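Local atomic coordinates of putative sensory box/GGDEF family protein (Vibrio parahaemolyticus, PDB entry 3LID), a protein that probably makes cyclic di-GMP from GTP through a GGDEF domain, the present chain being its extracellular PDC-fold sensor domain. Residues R83-S88 against E117-A122; E128-W133 against L152-P157. One frame throughout, in Å; residues are numbered along the deposited sequence.

Contact 1: residues R83-S88 against E117-A122. With PO4 (phosphate ion), chain C.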
loop_
_atom_site.group_PDB
_atom_site.type_symbol
_atom_site.label_atom_id
_atom_site.label_comp_id
_atom_site.label_asym_id
_atom_site.label_seq_id
_atom_site.Cartn_x
_atom_site.Cartn_y
_atom_site.Cartn_z
ATOM N N ARG A 83 6.121 -11.094 -9.793
ATOM C CA ARG A 83 7.358 -11.810 -10.066
ATOM C C ARG A 83 7.312 -13.225 -9.566
ATOM O O ARG A 83 6.604 -13.600 -8.623
ATOM C CB ARG A 83 8.468 -11.162 -9.284
ATOM C CG ARG A 83 8.874 -9.785 -9.902
ATOM C CD ARG A 83 10.019 -9.101 -9.088
ATOM N NE ARG A 83 9.453 -8.672 -7.781
ATOM C CZ ARG A 83 10.190 -8.070 -6.836
ATOM N NH1 ARG A 83 11.525 -7.853 -7.036
ATOM N NH2 ARG A 83 9.607 -7.635 -5.708
ATOM N N PHE A 84 8.164 -14.040 -10.191
ATOM C CA PHE A 84 8.451 -15.348 -9.632
ATOM C C PHE A 84 9.976 -15.357 -9.398
ATOM O O PHE A 84 10.762 -14.996 -10.294
ATOM C CB PHE A 84 8.098 -16.495 -10.614
ATOM C CG PHE A 84 8.280 -17.837 -9.985
ATOM C CD1 PHE A 84 7.341 -18.314 -9.068
ATOM C CD2 PHE A 84 9.488 -18.551 -10.196
ATOM C CE1 PHE A 84 7.516 -19.517 -8.428
ATOM C CE2 PHE A 84 9.697 -19.842 -9.513
ATOM C CZ PHE A 84 8.667 -20.289 -8.655
ATOM N N LEU A 85 10.379 -15.658 -8.154
ATOM C CA LEU A 85 11.806 -15.818 -7.773
ATOM C C LEU A 85 12.053 -17.305 -7.568
ATOM O O LEU A 85 11.237 -18.028 -7.015
ATOM C CB LEU A 85 12.120 -15.073 -6.424
ATOM C CG LEU A 85 12.320 -13.545 -6.545
ATOM C CD1 LEU A 85 11.116 -12.811 -7.141
ATOM C CD2 LEU A 85 12.508 -13.026 -5.028
ATOM N N ASP A 86 13.236 -17.758 -7.987
ATOM C CA ASP A 86 13.497 -19.184 -7.730
ATOM C C ASP A 86 13.933 -19.396 -6.289
ATOM O O ASP A 86 13.988 -18.414 -5.492
ATOM C CB ASP A 86 14.505 -19.681 -8.773
ATOM C CG ASP A 86 15.917 -19.104 -8.615
ATOM O OD1 ASP A 86 16.338 -18.468 -7.595
ATOM O OD2 ASP A 86 16.697 -19.277 -9.625
ATOM N N THR A 87 14.288 -20.650 -5.946
ATOM C CA THR A 87 14.599 -20.882 -4.528
ATOM C C THR A 87 15.847 -20.173 -4.066
ATOM O O THR A 87 16.012 -19.941 -2.885
ATOM C CB THR A 87 14.723 -22.392 -4.187
ATOM O OG1 THR A 87 15.748 -22.939 -5.034
ATOM C CG2 THR A 87 13.418 -23.090 -4.452
ATOM N N SER A 88 16.728 -19.773 -4.974
ATOM C CA SER A 88 17.917 -19.022 -4.583
ATOM C C SER A 88 17.678 -17.533 -4.420
ATOM O O SER A 88 18.575 -16.784 -3.986
ATOM C CB SER A 88 19.073 -19.285 -5.597
ATOM O OG SER A 88 18.798 -18.577 -6.816
ATOM N N GLU A 117 15.483 -8.640 3.218
ATOM C CA GLU A 117 14.776 -9.281 4.329
ATOM C C GLU A 117 13.427 -9.877 3.950
ATOM O O GLU A 117 12.991 -10.861 4.541
ATOM C CB GLU A 117 14.651 -8.256 5.475
ATOM C CG GLU A 117 16.056 -7.882 6.052
ATOM C CD GLU A 117 16.782 -9.069 6.772
ATOM O OE1 GLU A 117 16.148 -10.099 7.102
ATOM O OE2 GLU A 117 18.031 -9.019 6.947
ATOM N N TYR A 118 12.770 -9.319 2.929
ATOM C CA TYR A 118 11.457 -9.826 2.596
ATOM C C TYR A 118 11.633 -11.194 1.998
ATOM O O TYR A 118 10.756 -12.052 2.137
ATOM C CB TYR A 118 10.670 -8.867 1.651
ATOM C CG TYR A 118 11.119 -8.782 0.195
ATOM C CD1 TYR A 118 10.895 -9.846 -0.710
ATOM C CD2 TYR A 118 11.756 -7.628 -0.281
ATOM C CE1 TYR A 118 11.287 -9.727 -2.044
ATOM C CE2 TYR A 118 12.141 -7.497 -1.624
ATOM C CZ TYR A 118 11.936 -8.585 -2.481
ATOM O OH TYR A 118 12.275 -8.421 -3.794
ATOM N N PHE A 119 12.792 -11.418 1.350
ATOM C CA PHE A 119 13.067 -12.720 0.778
ATOM C C PHE A 119 13.373 -13.743 1.855
ATOM O O PHE A 119 12.835 -14.858 1.833
ATOM C CB PHE A 119 14.215 -12.695 -0.243
ATOM C CG PHE A 119 14.529 -14.066 -0.731
ATOM C CD1 PHE A 119 13.653 -14.726 -1.582
ATOM C CD2 PHE A 119 15.670 -14.716 -0.269
ATOM C CE1 PHE A 119 13.964 -16.017 -2.023
ATOM C CE2 PHE A 119 15.969 -16.027 -0.711
ATOM C CZ PHE A 119 15.125 -16.633 -1.555
ATOM N N LYS A 120 14.201 -13.374 2.816
ATOM C CA LYS A 120 14.460 -14.306 3.904
ATOM C C LYS A 120 13.174 -14.643 4.656
ATOM O O LYS A 120 12.992 -15.778 5.110
ATOM C CB LYS A 120 15.466 -13.638 4.840
ATOM C CG LYS A 120 16.844 -13.427 4.097
ATOM C CD LYS A 120 17.897 -12.743 4.986
ATOM C CE LYS A 120 19.135 -12.520 4.138
ATOM N NZ LYS A 120 20.117 -11.737 4.928
ATOM N N TYR A 121 12.282 -13.659 4.820
ATOM C CA TYR A 121 10.948 -13.936 5.427
ATOM C C TYR A 121 10.140 -14.934 4.560
ATOM O O TYR A 121 9.607 -15.951 5.035
ATOM C CB TYR A 121 10.194 -12.613 5.636
ATOM C CG TYR A 121 8.796 -12.900 6.185
ATOM C CD1 TYR A 121 8.653 -13.447 7.453
ATOM C CD2 TYR A 121 7.666 -12.653 5.428
ATOM C CE1 TYR A 121 7.365 -13.730 7.979
ATOM C CE2 TYR A 121 6.383 -12.957 5.923
ATOM C CZ TYR A 121 6.243 -13.471 7.186
ATOM O OH TYR A 121 4.964 -13.771 7.615
ATOM N N ALA A 122 10.116 -14.681 3.249
ATOM C CA ALA A 122 9.338 -15.594 2.358
ATOM C C ALA A 122 9.888 -17.041 2.510
ATOM O O ALA A 122 9.126 -17.982 2.436
ATOM C CB ALA A 122 9.524 -15.133 0.886
HETATM P P PO4 C . 11.685 -4.861 -4.658
HETATM O O1 PO4 C . 11.497 -4.193 -6.033
HETATM O O2 PO4 C . 12.688 -5.986 -4.945
HETATM O O3 PO4 C . 10.412 -5.465 -4.139
HETATM O O4 PO4 C . 12.276 -3.872 -3.659
#
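Arg83 and Leu85, on one side of the strand that ends near Asp86, direct their side chains at Tyr118 and Phe119 of the helix, whose axis approaches the strand axis to 11.6 Å at an angle of 72°. The longest reach is that of Arg83. Its CB points toward the helix, CG stands anti to the carbonyl carbon, the chain runs on extended to CD, and a bend at chi3 then brings CZ to 3.7 Å from Tyr118 OH. At the tip, NH1 gives a fairly straight hydrogen bond to phosphate O2 (3.0 Å, 160°) and NH2 a more bent one to O3 (2.8 Å). Tyr118 crosses this arm at about a right angle, with ring and guanidinium planes 52° apart. Its CG takes the crowded position between backbone N and carbonyl carbon, and its OH donates to the same O2 at 2.7 Å. The phosphate, probably from the crystallisation liquor, thus ties strand to helix. Lys113, Arg116 and Arg153 bind it too, while Arg83 also pairs NH1 with Glu91 in a salt bridge and NH2 with Asn171 OD1.

The apolar half is simpler. Leu85 and Phe119 lie alongside one another, running opposite ways, and Leu85 CD2 comes 4.0 Å from Phe119 CD1. Farther out, Phe119 CZ lies 3.7 Å from Thr87 O, which sits at the ring edge in its plane. The turn carrying that carbonyl is braced by Ser88 OG, which donates to Asp86 OD1 from above the carboxylate plane at 2.6 Å.

Strand 163-173 runs beside strand 79-86 and sends Tyr167 edge-to-face against Phe119, while Tyr118 rests on Leu155 of strand 150-160. Helix 117-124 therefore packs over one face of the antiparallel sheet of this PDC-fold sensor domain.

Contact 2: residues E128-W133 against L152-P157. With PO4 (phosphate ion), chain C; EDO (1,2-ethanediol), chain G.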
loop_
_atom_site.group_PDB
_atom_site.type_symbol
_atom_site.label_atom_id
_atom_site.label_comp_id
_atom_site.label_asym_id
_atom_site.label_seq_id
_atom_site.Cartn_x
_atom_site.Cartn_y
_atom_site.Cartn_z
ATOM N N GLU A 128 2.877 -22.889 -0.217
ATOM C CA GLU A 128 1.556 -22.476 -0.615
ATOM C C GLU A 128 0.951 -21.550 0.442
ATOM O O GLU A 128 -0.185 -21.158 0.329
ATOM C CB GLU A 128 0.657 -23.680 -0.941
ATOM C CG GLU A 128 0.681 -24.061 -2.420
ATOM C CD GLU A 128 2.011 -24.617 -2.914
ATOM O OE1 GLU A 128 2.441 -24.236 -4.008
ATOM O OE2 GLU A 128 2.601 -25.420 -2.179
ATOM N N GLN A 129 1.742 -21.213 1.463
ATOM C CA GLN A 129 1.276 -20.255 2.468
ATOM C C GLN A 129 1.394 -18.844 1.937
ATOM O O GLN A 129 2.487 -18.427 1.523
ATOM C CB GLN A 129 2.147 -20.365 3.728
ATOM C CG GLN A 129 1.711 -19.323 4.822
ATOM C CD GLN A 129 2.565 -19.333 6.047
ATOM O OE1 GLN A 129 3.546 -20.076 6.196
ATOM N NE2 GLN A 129 2.196 -18.432 6.983
ATOM N N ILE A 130 0.305 -18.077 1.992
ATOM C CA ILE A 130 0.368 -16.680 1.535
ATOM C C ILE A 130 0.592 -15.765 2.733
ATOM O O ILE A 130 -0.177 -15.842 3.717
ATOM C CB ILE A 130 -0.911 -16.332 0.847
ATOM C CG1 ILE A 130 -1.191 -17.365 -0.287
ATOM C CG2 ILE A 130 -0.790 -14.907 0.286
ATOM C CD1 ILE A 130 -2.473 -17.091 -1.089
ATOM N N SER A 131 1.622 -14.928 2.713
ATOM C CA SER A 131 1.761 -13.987 3.775
ATOM C C SER A 131 2.200 -12.679 3.102
ATOM O O SER A 131 2.020 -12.514 1.911
ATOM C CB SER A 131 2.795 -14.444 4.797
ATOM O OG SER A 131 2.832 -13.568 5.981
ATOM N N ALA A 132 2.715 -11.743 3.896
ATOM C CA ALA A 132 3.042 -10.411 3.366
ATOM C C ALA A 132 4.118 -9.718 4.165
ATOM O O ALA A 132 4.257 -9.996 5.359
ATOM C CB ALA A 132 1.762 -9.466 3.268
ATOM N N TRP A 133 4.887 -8.838 3.516
ATOM C CA TRP A 133 5.949 -8.102 4.172
ATOM C C TRP A 133 5.372 -6.695 4.512
ATOM O O TRP A 133 4.463 -6.199 3.823
ATOM C CB TRP A 133 7.145 -7.985 3.204
ATOM C CG TRP A 133 8.373 -7.407 3.817
ATOM C CD1 TRP A 133 9.019 -6.282 3.422
ATOM C CD2 TRP A 133 9.134 -7.980 4.902
ATOM N NE1 TRP A 133 10.141 -6.094 4.236
ATOM C CE2 TRP A 133 10.216 -7.100 5.154
ATOM C CE3 TRP A 133 8.932 -9.106 5.726
ATOM C CZ2 TRP A 133 11.188 -7.342 6.152
ATOM C CZ3 TRP A 133 9.910 -9.374 6.756
ATOM C CH2 TRP A 133 10.995 -8.473 6.970
ATOM N N LEU A 152 3.746 -3.030 -0.623
ATOM C CA LEU A 152 3.364 -4.052 0.329
ATOM C C LEU A 152 3.472 -5.384 -0.443
ATOM O O LEU A 152 2.773 -5.615 -1.428
ATOM C CB LEU A 152 1.930 -3.746 0.795
ATOM C CG LEU A 152 1.555 -4.509 2.089
ATOM C CD1 LEU A 152 0.228 -3.850 2.757
ATOM C CD2 LEU A 152 1.394 -5.970 1.816
ATOM N N ARG A 153 4.450 -6.185 -0.075
ATOM C CA ARG A 153 4.782 -7.357 -0.945
ATOM C C ARG A 153 4.005 -8.563 -0.412
ATOM O O ARG A 153 4.150 -8.963 0.741
ATOM C CB ARG A 153 6.309 -7.646 -0.837
ATOM C CG ARG A 153 7.090 -6.542 -1.616
ATOM C CD ARG A 153 8.596 -6.567 -1.194
ATOM N NE ARG A 153 9.308 -5.463 -1.800
ATOM C CZ ARG A 153 9.306 -4.233 -1.309
ATOM N NH1 ARG A 153 8.570 -3.947 -0.188
ATOM N NH2 ARG A 153 9.992 -3.285 -1.944
ATOM N N ILE A 154 3.215 -9.181 -1.280
ATOM C CA ILE A 154 2.527 -10.457 -0.935
ATOM C C ILE A 154 3.525 -11.595 -1.347
ATOM O O ILE A 154 4.130 -11.483 -2.442
ATOM C CB ILE A 154 1.283 -10.609 -1.763
ATOM C CG1 ILE A 154 0.442 -9.288 -1.712
ATOM C CG2 ILE A 154 0.513 -11.831 -1.270
ATOM C CD1 ILE A 154 0.023 -8.881 -0.268
ATOM N N LEU A 155 3.693 -12.578 -0.482
ATOM C CA LEU A 155 4.724 -13.612 -0.634
ATOM C C LEU A 155 4.080 -14.964 -0.524
ATOM O O LEU A 155 3.277 -15.174 0.344
ATOM C CB LEU A 155 5.694 -13.439 0.501
ATOM C CG LEU A 155 6.290 -12.034 0.611
ATOM C CD1 LEU A 155 7.098 -11.977 1.927
ATOM C CD2 LEU A 155 7.321 -11.797 -0.624
ATOM N N MET A 156 4.424 -15.887 -1.456
ATOM C CA MET A 156 3.824 -17.233 -1.416
ATOM C C MET A 156 4.849 -18.199 -2.028
ATOM O O MET A 156 5.066 -18.171 -3.260
ATOM C CB MET A 156 2.503 -17.196 -2.224
ATOM C CG MET A 156 1.746 -18.532 -2.273
ATOM S SD MET A 156 0.384 -18.390 -3.370
ATOM C CE MET A 156 -0.042 -20.086 -3.178
ATOM N N PRO A 157 5.384 -19.109 -1.208
ATOM C CA PRO A 157 6.275 -20.164 -1.815
ATOM C C PRO A 157 5.381 -21.113 -2.637
ATOM O O PRO A 157 4.225 -21.407 -2.240
ATOM C CB PRO A 157 6.856 -20.908 -0.618
ATOM C CG PRO A 157 6.586 -19.890 0.586
ATOM C CD PRO A 157 5.295 -19.216 0.258
HETATM P P PO4 C . 11.685 -4.861 -4.658
HETATM O O1 PO4 C . 11.497 -4.193 -6.033
HETATM O O2 PO4 C . 12.688 -5.986 -4.945
HETATM O O3 PO4 C . 10.412 -5.465 -4.139
HETATM O O4 PO4 C . 12.276 -3.872 -3.659
HETATM C C1 EDO G . 5.618 -10.413 8.495
HETATM O O1 EDO G . 5.429 -9.154 7.832
HETATM C C2 EDO G . 6.923 -10.398 9.271
HETATM O O2 EDO G . 7.321 -9.040 9.456
#
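Four backbone hydrogen bonds join the two segments, whose end-to-end directions lie 152° apart. Ser131 and Leu155 form an antiparallel hydrogen-bonded pair: Ser131 N meets Leu155 O nearly along the C=O axis (2.9 Å, 168°), whereas Leu155 N reaches Ser131 O from above the carbonyl plane, also at 2.9 Å. Trp133 N donates to Arg153 O within the carbonyl plane, and Glu128 N closes the far end on Pro157 O (2.8 Å). Between these bonds run CA-H...O contacts, the straightest from Met156 CA to Gln129 O (162°).

Apolar contacts flank the ladder. Ile130 crosses Met156 obliquely, its CG1 3.6 Å from Met156 SD, and the extended methionine continues until CE lies beside the Glu128 backbone. Ile130 CG2 touches Ile154 CG2 at 3.7 Å. In the non-hydrogen-bonded pair, Ala132 CB packs near Ile154 CD1 and also meets Leu152 CD2. On the other face, Leu155 CD1 lies 4.2 Å from Trp133 CB.

Polar ends turn to other partners. Arg153, extended from CG to NE, offers one edge of its guanidinium to the phosphate: NE donates to O3 at 2.6 Å and NH2 to O4, while NH1 binds Glu136 O. Trp133 NE1 bonds to Glu136 OE1, and an ethanediol, probably from the crystallisation liquor, donates to Ala132 O.

Strands 131-140 and 150-160 are thus paired by backbone within the antiparallel sheet, with Ile154 facing helix 9-45 and Leu155 helix 117-124; the cationic Arg153, close to Arg116, would be expected to favour an anion here.

From the N terminus, strand 79-86 comes first, and contact 1 closes when helix 117-124 returns to it across 28 intervening residues that include strands 91-98 and 103-106. The chain then passes through a short loop into residues 128-133, and contact 2 closes a shorter loop of 18 residues on reaching 152-157. The two loops are in series, neither nested nor crossed. Their centres lie 10 Å apart, and the helix bridges them: Tyr121 OH is probably hydrogen-bonded to Ser131 OG, while Tyr118 and Tyr121 pack on Trp133. Contact 1 ties the helix to the sheet, and contact 2 pairs two of its strands.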